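Local coordinates for protein cysteine desulfurase (Fervidobacterium islandicum, PDB 6A6E) that catalyses the pyridoxal-phosphate-dependent removal of sulfur from cysteine, probably to supply sulfur for iron-sulfur cluster assembly, at residues A[88-93]-A[218-223]; A[106-111]-A[137-142]; A[178-183]-A[200-205]; A[207-212]-A[225-230]. All blocks are in the same frame, centred on the assembly; numbering follows the deposited sequence.

Contact 1 (A[88-93]-A[218-223]); sequences NFLNAS and KKVDVK
L90 and V222 join the two segments through their backbones: V222 N donates to L90 O over 3.1 Å in an almost straight bond (174° at the hydrogen), which ties the C-terminal end of helix 70-90 to the first turn of helix 222-225. Groups of this kind usually lack partners within their own helices, and here each answers the other. Just upstream, water 1 accepts from V220 N and lies over the centre of one face of the F89 ring. N91 has left-handed backbone angles, which asparagine tolerates well; chi1 of -163° sets its CG anti to the backbone N, and the side chain lies alongside that of D221, pointing the same way. There ND2 donates to D221 OD1 at 3.0 Å. D221 OD1 lies in the plane of the N91 amide, but ND2 meets it from above the carboxylate plane, the two planes standing 87° apart. The same OD1 caps the next helix, accepting weakly from K223 N and also from K224 N. An alanine in place of D221 would probably leave these first-turn N-H groups and the N91 amide without their shared acceptor. Aliphatic side chains pack beside these polar groups: L90 CD2 lies 4.1 Å from V220 CG1, alongside it, and A92 CB touches V222 CG2. Y247 covers A92 and V222 from strand 244-248. A Schellman motif thus meets the N-cap of another helix, within the large cofactor-binding domain of the fold-type I PLP enzymes.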
# COMPACT_ATOMS: atom_id res chain seq x y z
N ASN A 88 4.77 -16.15 13.00
CA ASN A 88 4.33 -17.16 13.99
C ASN A 88 2.89 -17.57 13.70
O ASN A 88 2.55 -18.71 13.84
CB ASN A 88 4.39 -16.67 15.43
CG ASN A 88 5.84 -16.43 15.93
OD1 ASN A 88 6.81 -16.89 15.32
ND2 ASN A 88 5.97 -15.66 17.01
N PHE A 89 2.06 -16.65 13.26
CA PHE A 89 0.66 -16.97 12.94
C PHE A 89 0.51 -17.97 11.81
O PHE A 89 -0.50 -18.71 11.78
CB PHE A 89 -0.02 -15.68 12.52
CG PHE A 89 -1.50 -15.79 12.33
CD1 PHE A 89 -2.32 -16.01 13.41
CD2 PHE A 89 -2.07 -15.59 11.08
CE1 PHE A 89 -3.69 -16.08 13.24
CE2 PHE A 89 -3.45 -15.60 10.93
CZ PHE A 89 -4.26 -15.85 12.01
N LEU A 90 1.45 -17.95 10.84
CA LEU A 90 1.38 -18.87 9.70
C LEU A 90 2.35 -20.08 9.85
O LEU A 90 2.48 -20.88 8.96
CB LEU A 90 1.76 -18.17 8.43
CG LEU A 90 0.83 -17.00 7.99
CD1 LEU A 90 1.37 -16.43 6.72
CD2 LEU A 90 -0.63 -17.38 7.73
N ASN A 91 3.09 -20.14 10.95
CA ASN A 91 4.22 -21.11 11.08
C ASN A 91 5.29 -20.98 10.01
O ASN A 91 5.78 -21.99 9.45
CB ASN A 91 3.69 -22.56 11.15
CG ASN A 91 4.73 -23.53 11.69
OD1 ASN A 91 5.55 -23.13 12.49
ND2 ASN A 91 4.75 -24.76 11.17
N ALA A 92 5.66 -19.73 9.70
CA ALA A 92 6.75 -19.46 8.77
C ALA A 92 7.87 -18.90 9.52
O ALA A 92 7.73 -18.54 10.69
CB ALA A 92 6.39 -18.45 7.67
N SER A 93 8.98 -18.75 8.82
CA SER A 93 10.07 -18.07 9.44
C SER A 93 9.95 -16.57 9.02
O SER A 93 9.29 -16.22 7.99
CB SER A 93 11.37 -18.80 9.11
OG SER A 93 12.13 -17.98 8.32
N LYS A 218 -9.62 -19.41 9.50
CA LYS A 218 -9.16 -20.75 9.68
C LYS A 218 -7.67 -20.81 9.81
O LYS A 218 -6.91 -20.15 9.06
CB LYS A 218 -9.61 -21.58 8.50
CG LYS A 218 -9.17 -23.01 8.63
CD LYS A 218 -9.67 -23.86 7.50
CE LYS A 218 -9.81 -25.24 8.04
NZ LYS A 218 -10.05 -26.07 6.84
N LYS A 219 -7.23 -21.65 10.76
CA LYS A 219 -5.83 -21.90 10.95
C LYS A 219 -5.09 -22.33 9.68
O LYS A 219 -5.51 -23.24 8.96
CB LYS A 219 -5.59 -22.91 12.07
CG LYS A 219 -4.16 -22.84 12.54
CD LYS A 219 -3.76 -23.98 13.45
CE LYS A 219 -2.23 -24.00 13.61
NZ LYS A 219 -1.88 -24.64 14.92
N VAL A 220 -3.97 -21.65 9.43
CA VAL A 220 -3.15 -21.93 8.24
C VAL A 220 -1.71 -22.18 8.73
O VAL A 220 -1.13 -21.37 9.46
CB VAL A 220 -3.24 -20.78 7.23
CG1 VAL A 220 -2.17 -20.88 6.15
CG2 VAL A 220 -4.61 -20.74 6.54
N ASP A 221 -1.15 -23.34 8.39
CA ASP A 221 0.19 -23.72 8.74
C ASP A 221 0.86 -24.05 7.43
O ASP A 221 0.62 -25.10 6.82
CB ASP A 221 0.17 -24.92 9.66
CG ASP A 221 1.56 -25.46 9.97
OD1 ASP A 221 2.52 -25.28 9.18
OD2 ASP A 221 1.69 -26.07 11.06
N VAL A 222 1.72 -23.12 6.97
CA VAL A 222 2.24 -23.19 5.59
C VAL A 222 3.15 -24.41 5.37
O VAL A 222 3.34 -24.85 4.22
CB VAL A 222 2.97 -21.87 5.17
CG1 VAL A 222 1.95 -20.72 5.10
CG2 VAL A 222 4.10 -21.51 6.13
N LYS A 223 3.74 -24.90 6.44
CA LYS A 223 4.62 -26.09 6.37
C LYS A 223 3.85 -27.38 6.21
O LYS A 223 4.25 -28.23 5.43
CB LYS A 223 5.51 -26.19 7.61
CG LYS A 223 6.42 -24.99 7.84
CD LYS A 223 7.70 -24.99 7.00
CE LYS A 223 7.45 -24.79 5.50
NZ LYS A 223 8.65 -24.62 4.62
O HOH W 1 -3.19 -19.26 11.02
O HOH W 2 -0.18 -21.76 11.76

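Contact 2 (A[106-111]-A[137-142]); sequences GINFLV and LVPWVR
V111 and W140 make the closest approach between two helices whose segment axes approach to 9.8 Å and cross at -31°. The first kind of interaction is CH-pi: V111 CG2 stands over the six-membered ring of the indole, 3.5 Å from its centroid. Tryptophan suits the place because its broad face can receive a whole methyl group. The second kind is packing around P139. I107 CG2 approaches P139 CG to 4.0 Å, the two side chains crossing at about a right angle, and V111 CG2 also reaches P139 CB at 3.9 Å. N108 crosses the proline in the same manner, its OD1 lying 3.9 Å from P139 CB. Proline fits the first turn of a helix, where its missing N-H costs no bond. Both helices lie against one face of the seven-stranded sheet of the PLP domain, helix 138-147 forming the crossover between parallel strands 125-129 and 150-154; I107 and W140 both rest on I208 of the sheet. The polar ends turn to partners elsewhere. W140 NE1 is hydrogen-bonded to N136 OD1, while N108 ND2 bonds to T104 O and to Y261 O of the second subunit.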
# COMPACT_ATOMS: atom_id res chain seq x y z
N GLY A 106 0.26 -8.94 -4.16
CA GLY A 106 0.93 -10.25 -4.05
C GLY A 106 0.86 -11.15 -5.26
O GLY A 106 1.87 -11.66 -5.70
N ILE A 107 -0.32 -11.31 -5.83
CA ILE A 107 -0.48 -12.12 -7.02
C ILE A 107 0.27 -11.48 -8.18
O ILE A 107 0.94 -12.16 -8.98
CB ILE A 107 -1.96 -12.42 -7.42
CG1 ILE A 107 -2.72 -13.19 -6.33
CG2 ILE A 107 -2.05 -13.23 -8.71
CD1 ILE A 107 -2.25 -14.61 -6.19
N ASN A 108 0.11 -10.18 -8.34
CA ASN A 108 0.82 -9.51 -9.43
C ASN A 108 2.35 -9.67 -9.28
O ASN A 108 3.05 -9.86 -10.28
CB ASN A 108 0.45 -8.02 -9.52
CG ASN A 108 -0.88 -7.80 -10.22
OD1 ASN A 108 -0.91 -7.63 -11.46
ND2 ASN A 108 -1.99 -7.83 -9.46
N PHE A 109 2.84 -9.57 -8.04
CA PHE A 109 4.24 -9.73 -7.71
C PHE A 109 4.70 -11.12 -8.23
O PHE A 109 5.74 -11.25 -8.92
CB PHE A 109 4.36 -9.57 -6.21
CG PHE A 109 5.70 -9.89 -5.59
CD1 PHE A 109 6.39 -11.08 -5.86
CD2 PHE A 109 6.18 -9.07 -4.59
CE1 PHE A 109 7.59 -11.38 -5.22
CE2 PHE A 109 7.38 -9.36 -3.94
CZ PHE A 109 8.10 -10.51 -4.29
N LEU A 110 3.91 -12.15 -7.95
CA LEU A 110 4.31 -13.52 -8.34
C LEU A 110 4.36 -13.71 -9.86
O LEU A 110 5.33 -14.26 -10.36
CB LEU A 110 3.41 -14.55 -7.66
CG LEU A 110 3.63 -14.59 -6.17
CD1 LEU A 110 2.66 -15.51 -5.47
CD2 LEU A 110 5.06 -15.07 -5.87
N VAL A 111 3.34 -13.28 -10.58
CA VAL A 111 3.31 -13.49 -12.01
C VAL A 111 4.52 -12.83 -12.66
O VAL A 111 5.25 -13.47 -13.45
CB VAL A 111 2.06 -12.87 -12.74
CG1 VAL A 111 2.13 -13.22 -14.22
CG2 VAL A 111 0.78 -13.35 -12.18
N LEU A 137 -6.88 -14.19 -11.41
CA LEU A 137 -7.33 -14.58 -12.73
C LEU A 137 -6.83 -13.57 -13.75
O LEU A 137 -6.04 -13.92 -14.63
CB LEU A 137 -8.85 -14.84 -12.78
CG LEU A 137 -9.40 -15.41 -14.10
CD1 LEU A 137 -10.64 -16.25 -13.87
CD2 LEU A 137 -9.72 -14.33 -15.09
N VAL A 138 -7.20 -12.31 -13.59
CA VAL A 138 -6.82 -11.31 -14.56
C VAL A 138 -5.33 -11.13 -14.72
O VAL A 138 -4.89 -10.99 -15.86
CB VAL A 138 -7.46 -9.94 -14.27
CG1 VAL A 138 -7.14 -8.95 -15.38
CG2 VAL A 138 -8.95 -10.14 -14.12
N PRO A 139 -4.52 -11.19 -13.64
CA PRO A 139 -3.11 -11.03 -13.97
C PRO A 139 -2.57 -12.14 -14.91
O PRO A 139 -1.82 -11.86 -15.83
CB PRO A 139 -2.40 -11.10 -12.61
CG PRO A 139 -3.43 -10.84 -11.57
CD PRO A 139 -4.75 -11.27 -12.19
N TRP A 140 -2.95 -13.38 -14.64
CA TRP A 140 -2.54 -14.52 -15.45
C TRP A 140 -3.03 -14.38 -16.90
O TRP A 140 -2.25 -14.45 -17.81
CB TRP A 140 -3.05 -15.83 -14.83
CG TRP A 140 -2.63 -16.06 -13.40
CD1 TRP A 140 -3.44 -16.04 -12.30
CD2 TRP A 140 -1.32 -16.38 -12.92
NE1 TRP A 140 -2.71 -16.25 -11.17
CE2 TRP A 140 -1.42 -16.52 -11.53
CE3 TRP A 140 -0.09 -16.57 -13.52
CZ2 TRP A 140 -0.31 -16.80 -10.74
CZ3 TRP A 140 0.98 -16.90 -12.75
CH2 TRP A 140 0.86 -17.01 -11.38
N VAL A 141 -4.31 -14.07 -17.09
CA VAL A 141 -4.88 -14.02 -18.43
C VAL A 141 -4.30 -12.84 -19.20
O VAL A 141 -3.82 -13.01 -20.33
CB VAL A 141 -6.39 -13.89 -18.36
CG1 VAL A 141 -6.98 -13.55 -19.71
CG2 VAL A 141 -6.99 -15.15 -17.73
N ARG A 142 -4.22 -11.66 -18.59
CA ARG A 142 -3.62 -10.54 -19.29
C ARG A 142 -2.10 -10.68 -19.50
O ARG A 142 -1.59 -10.41 -20.61
CB ARG A 142 -3.87 -9.21 -18.58
CG ARG A 142 -3.33 -7.99 -19.38
CD ARG A 142 -3.99 -7.90 -20.76
NE ARG A 142 -3.67 -6.67 -21.45
CZ ARG A 142 -4.30 -6.24 -22.55
NH1 ARG A 142 -5.23 -6.97 -23.17
NH2 ARG A 142 -4.01 -5.06 -23.04

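Contact 3 (A[178-183]-A[200-205]); sequences KVVSIT and ETFKNA
V179 and A205 bring the two backbones within 5.0 Å, CA to CA, where strand 179-183 begins and the chain leaving helix 195-201 turns back toward the sheet. The pair belongs to a beta-alpha-beta unit, strand 179-183, helix 195-201, strand 206-210, whose two strands lie parallel and adjacent in the sheet of the PLP domain. A type I turn from F202 to A205 makes the reversal, with A205 N bonded to F202 O, and A205 CA then passes 3.7 Å from K178 O. R199 NH2 bonds to the carbonyls of both F202 and A205, which further secures the bend.

V180 carries the side-chain contact. Its CG2, anti to the carbonyl carbon, lies against the first and last residues of the turn: A205 CB meets it at 3.7 Å, and F202 CB at 3.9 Å. F202 CG is equally near, the phenylalanine crossing the valine at about a right angle. Beta-branched valine is at home in an extended strand, and its CG2 branch is long enough to touch both F202 and A205; alanine at the other side offers a single methyl, small enough to let the backbones draw close. I198 of the helix also packs on V180, and L127 and P177 on F202. One face of the F202 ring is covered by the preceding residue, T201 CG2 lying 3.7 Å above its plane. At the exposed part of the turn, K203 NZ forms a salt bridge with E200, meeting E200 OE1 at 2.8 Å on its syn lone pair.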
# COMPACT_ATOMS: atom_id res chain seq x y z
N LYS A 178 3.55 -25.70 -14.92
CA LYS A 178 4.68 -25.05 -14.31
C LYS A 178 4.24 -24.35 -13.00
O LYS A 178 4.96 -24.38 -11.98
CB LYS A 178 5.35 -24.09 -15.30
CG LYS A 178 6.68 -23.54 -14.79
CD LYS A 178 7.71 -24.67 -14.58
CE LYS A 178 9.12 -24.29 -14.92
NZ LYS A 178 9.20 -23.93 -16.37
N VAL A 179 3.04 -23.78 -13.01
CA VAL A 179 2.47 -23.05 -11.84
C VAL A 179 1.01 -23.47 -11.67
O VAL A 179 0.29 -23.61 -12.65
CB VAL A 179 2.55 -21.51 -12.05
CG1 VAL A 179 1.86 -20.74 -10.94
CG2 VAL A 179 3.99 -21.14 -12.11
N VAL A 180 0.60 -23.68 -10.42
CA VAL A 180 -0.79 -23.88 -10.05
C VAL A 180 -1.13 -22.73 -9.05
O VAL A 180 -0.43 -22.57 -8.04
CB VAL A 180 -1.01 -25.24 -9.36
CG1 VAL A 180 -2.43 -25.42 -8.82
CG2 VAL A 180 -0.78 -26.39 -10.33
N SER A 181 -2.14 -21.93 -9.35
CA SER A 181 -2.58 -20.88 -8.43
C SER A 181 -4.02 -21.07 -8.15
O SER A 181 -4.83 -21.00 -9.04
CB SER A 181 -2.34 -19.49 -9.02
OG SER A 181 -2.45 -18.46 -8.04
N ILE A 182 -4.37 -21.28 -6.90
CA ILE A 182 -5.72 -21.56 -6.61
C ILE A 182 -6.16 -20.89 -5.33
O ILE A 182 -5.33 -20.69 -4.44
CB ILE A 182 -5.92 -23.13 -6.49
CG1 ILE A 182 -7.42 -23.44 -6.41
CG2 ILE A 182 -5.17 -23.69 -5.29
CD1 ILE A 182 -7.76 -24.89 -6.69
N THR A 183 -7.46 -20.61 -5.22
CA THR A 183 -8.01 -20.03 -4.02
C THR A 183 -8.02 -21.05 -2.89
O THR A 183 -8.18 -22.24 -3.08
CB THR A 183 -9.44 -19.49 -4.25
OG1 THR A 183 -9.87 -18.86 -3.06
CG2 THR A 183 -10.47 -20.61 -4.63
N GLU A 200 -0.24 -32.56 -3.65
CA GLU A 200 0.24 -33.93 -4.11
C GLU A 200 -0.09 -34.25 -5.53
O GLU A 200 0.73 -34.90 -6.22
CB GLU A 200 -0.22 -35.07 -3.20
CG GLU A 200 0.00 -34.84 -1.72
CD GLU A 200 1.44 -34.49 -1.35
OE1 GLU A 200 2.35 -34.79 -2.17
OE2 GLU A 200 1.65 -33.90 -0.25
N THR A 201 -1.25 -33.80 -6.01
CA THR A 201 -1.59 -34.05 -7.41
C THR A 201 -0.64 -33.32 -8.37
O THR A 201 -0.31 -33.81 -9.42
CB THR A 201 -3.04 -33.60 -7.65
OG1 THR A 201 -3.88 -34.25 -6.70
CG2 THR A 201 -3.48 -33.86 -9.06
N PHE A 202 -0.24 -32.10 -8.02
CA PHE A 202 0.64 -31.33 -8.90
C PHE A 202 1.95 -31.11 -8.16
O PHE A 202 2.30 -29.98 -7.70
CB PHE A 202 -0.02 -30.03 -9.32
CG PHE A 202 -1.31 -30.24 -10.07
CD1 PHE A 202 -1.28 -30.67 -11.37
CD2 PHE A 202 -2.51 -30.07 -9.46
CE1 PHE A 202 -2.45 -30.88 -12.04
CE2 PHE A 202 -3.69 -30.30 -10.12
CZ PHE A 202 -3.65 -30.69 -11.43
N LYS A 203 2.65 -32.22 -8.02
CA LYS A 203 3.77 -32.31 -7.11
C LYS A 203 4.97 -31.45 -7.55
O LYS A 203 5.66 -30.91 -6.70
CB LYS A 203 4.16 -33.78 -7.01
CG LYS A 203 5.12 -34.04 -5.91
CD LYS A 203 4.49 -34.19 -4.59
CE LYS A 203 5.62 -34.53 -3.65
NZ LYS A 203 5.15 -34.43 -2.25
N ASN A 204 5.17 -31.30 -8.85
CA ASN A 204 6.23 -30.49 -9.41
C ASN A 204 5.90 -29.04 -9.69
O ASN A 204 6.76 -28.32 -10.18
CB ASN A 204 6.63 -31.02 -10.77
CG ASN A 204 7.45 -32.23 -10.66
OD1 ASN A 204 8.50 -32.19 -10.07
ND2 ASN A 204 6.94 -33.36 -11.17
N ALA A 205 4.67 -28.60 -9.41
CA ALA A 205 4.29 -27.22 -9.75
C ALA A 205 4.75 -26.27 -8.67
O ALA A 205 4.97 -26.68 -7.53
CB ALA A 205 2.80 -27.11 -10.01

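Contact 4 (A[207-212]-A[225-230]); sequences LIVDGA and LDVDFL. With PLP (pyridoxal-5'-phosphate), chain E.
L207 and D228 tie together the beginnings of two neighbouring parallel strands, 206-210 and 229-233, in the beta-alpha-beta unit that includes the short helix 222-225. The D228 side chain can be followed outward from CB, which lies 3.3 Å from L207 O. CG, anti to its own carbonyl carbon (chi1 -62°), comes beside L207 N. At the tip OD2 accepts from L207 N at 2.8 Å through its anti lone pair, and it also forms a salt bridge with R199 NH1. OD1 pairs with K249 NZ. An aspartate suits this buried start of the strand, since its carboxylate takes up a main-chain N-H and is matched by two basic side chains.

Beyond it the parallel ladder runs: F229 N donates to L207 O, and V209 N to F229 O, each at 3.0 Å. I208 CG1 touches F229 CD2 on one face of the sheet; on the other, V209 sends CG2 to V227 CG1 at 3.6 Å and CG1 to L230 CD1. G211, having no side chain, lies close beside L230.

At the C-terminal end of strand 206-210 lies the cofactor site. D210 OD2 is 2.6 Å from N1 of PLP, as in fold-type I enzymes, while OD1 accepts from A212 N in an Asx turn. An alanine in place of D210 would probably leave the pyridine nitrogen without its carboxylate partner and A212 N without the OD1 acceptor that closes the Asx turn. The methyl of A212 approaches the cofactor ring itself, A212 CB being 3.4 Å from both C3 and C4 of PLP.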
# COMPACT_ATOMS: atom_id res chain seq x y z
N LEU A 207 3.30 -23.98 -6.43
CA LEU A 207 1.95 -23.83 -5.90
C LEU A 207 1.72 -22.51 -5.08
O LEU A 207 2.29 -22.30 -3.98
CB LEU A 207 1.55 -25.06 -5.09
CG LEU A 207 0.18 -25.05 -4.40
CD1 LEU A 207 -1.01 -24.92 -5.32
CD2 LEU A 207 0.07 -26.32 -3.58
N ILE A 208 0.79 -21.70 -5.59
CA ILE A 208 0.34 -20.48 -4.97
C ILE A 208 -1.10 -20.64 -4.47
O ILE A 208 -2.01 -21.11 -5.20
CB ILE A 208 0.37 -19.31 -6.00
CG1 ILE A 208 1.75 -19.20 -6.59
CG2 ILE A 208 -0.12 -17.99 -5.34
CD1 ILE A 208 1.78 -18.44 -7.90
N VAL A 209 -1.33 -20.19 -3.23
CA VAL A 209 -2.66 -20.14 -2.71
C VAL A 209 -3.07 -18.70 -2.42
O VAL A 209 -2.34 -17.98 -1.75
CB VAL A 209 -2.77 -21.02 -1.43
CG1 VAL A 209 -4.06 -20.79 -0.72
CG2 VAL A 209 -2.67 -22.50 -1.81
N ASP A 210 -4.23 -18.33 -2.98
CA ASP A 210 -4.93 -17.14 -2.64
C ASP A 210 -5.74 -17.39 -1.40
O ASP A 210 -6.83 -17.95 -1.44
CB ASP A 210 -5.78 -16.65 -3.85
CG ASP A 210 -6.70 -15.43 -3.52
OD1 ASP A 210 -6.65 -14.96 -2.39
OD2 ASP A 210 -7.50 -15.00 -4.40
N GLY A 211 -5.22 -16.84 -0.30
CA GLY A 211 -5.70 -17.05 1.02
C GLY A 211 -6.63 -15.98 1.55
O GLY A 211 -6.96 -16.01 2.76
N ALA A 212 -7.08 -15.05 0.69
CA ALA A 212 -7.76 -13.82 1.24
C ALA A 212 -8.97 -14.13 2.11
O ALA A 212 -9.23 -13.42 3.10
CB ALA A 212 -8.15 -12.84 0.12
N LEU A 225 0.76 -27.45 4.88
CA LEU A 225 0.14 -27.37 3.54
C LEU A 225 1.20 -27.58 2.47
O LEU A 225 0.88 -28.08 1.37
CB LEU A 225 -0.58 -26.04 3.30
CG LEU A 225 -1.70 -25.72 4.25
CD1 LEU A 225 -2.21 -24.30 3.97
CD2 LEU A 225 -2.80 -26.77 4.10
N ASP A 226 2.45 -27.21 2.78
CA ASP A 226 3.58 -27.29 1.83
C ASP A 226 3.42 -26.45 0.54
O ASP A 226 3.99 -26.75 -0.53
CB ASP A 226 3.87 -28.75 1.47
CG ASP A 226 5.28 -28.92 0.86
OD1 ASP A 226 6.20 -28.17 1.24
OD2 ASP A 226 5.47 -29.76 -0.03
N VAL A 227 2.63 -25.39 0.66
CA VAL A 227 2.53 -24.43 -0.41
C VAL A 227 3.84 -23.74 -0.64
O VAL A 227 4.63 -23.55 0.27
CB VAL A 227 1.44 -23.33 -0.14
CG1 VAL A 227 0.06 -23.93 -0.04
CG2 VAL A 227 1.71 -22.52 1.10
N ASP A 228 4.08 -23.32 -1.87
CA ASP A 228 5.23 -22.49 -2.19
C ASP A 228 5.06 -21.01 -1.86
O ASP A 228 6.01 -20.37 -1.42
CB ASP A 228 5.54 -22.71 -3.64
CG ASP A 228 5.91 -24.24 -3.91
OD1 ASP A 228 6.68 -24.80 -3.12
OD2 ASP A 228 5.36 -24.86 -4.82
N PHE A 229 3.88 -20.48 -2.12
CA PHE A 229 3.55 -19.11 -1.84
C PHE A 229 2.12 -19.08 -1.34
O PHE A 229 1.28 -19.88 -1.80
CB PHE A 229 3.67 -18.21 -3.09
CG PHE A 229 5.03 -18.15 -3.67
CD1 PHE A 229 6.00 -17.34 -3.12
CD2 PHE A 229 5.38 -19.01 -4.70
CE1 PHE A 229 7.27 -17.33 -3.59
CE2 PHE A 229 6.66 -18.98 -5.22
CZ PHE A 229 7.61 -18.15 -4.66
N LEU A 230 1.86 -18.15 -0.40
CA LEU A 230 0.52 -17.80 0.04
C LEU A 230 0.38 -16.25 0.18
O LEU A 230 1.28 -15.59 0.69
CB LEU A 230 0.21 -18.45 1.38
CG LEU A 230 -1.22 -18.30 1.92
CD1 LEU A 230 -1.85 -19.64 2.19
CD2 LEU A 230 -1.22 -17.52 3.22
N1 PLP E . -9.19 -13.28 -3.56
C2 PLP E . -10.20 -13.58 -2.78
C2A PLP E . -10.73 -14.97 -2.75
C3 PLP E . -10.80 -12.50 -2.01
O3 PLP E . -11.84 -12.78 -1.25
C4 PLP E . -10.22 -11.15 -2.05
C4A PLP E . -10.70 -10.05 -1.24
C5 PLP E . -9.11 -10.92 -2.98
C6 PLP E . -8.69 -12.02 -3.67
C5A PLP E . -8.49 -9.54 -3.19
O4P PLP E . -8.08 -8.78 -2.06
P PLP E . -7.65 -7.22 -2.06
O1P PLP E . -6.42 -7.06 -2.85
O2P PLP E . -8.90 -6.56 -2.58
O3P PLP E . -7.40 -7.03 -0.59

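In the fold
Contact 1 is the most exposed of the four, a partly buried join of helix ends built on a backbone bond, an amide-carboxylate pair and waters; contacts 2, 3 and 4 are buried. Contact 2 is apolar helix packing on one face of the sheet, contact 3 a small apolar packing of a strand valine on the turn that leads into the next strand, and contact 4 the sheet itself, with its hydrogen-bond ladder and the cofactor aspartate. Contacts 3 and 4 lie on adjacent strands, probably bonded by V180 O to I208 N. Contact 2 packs on contact 4 through L110 and F229, and on contact 3 through W140 and S181. Helix 222-225 runs between contacts 1 and 4; V220 just before it touches L225 and L230.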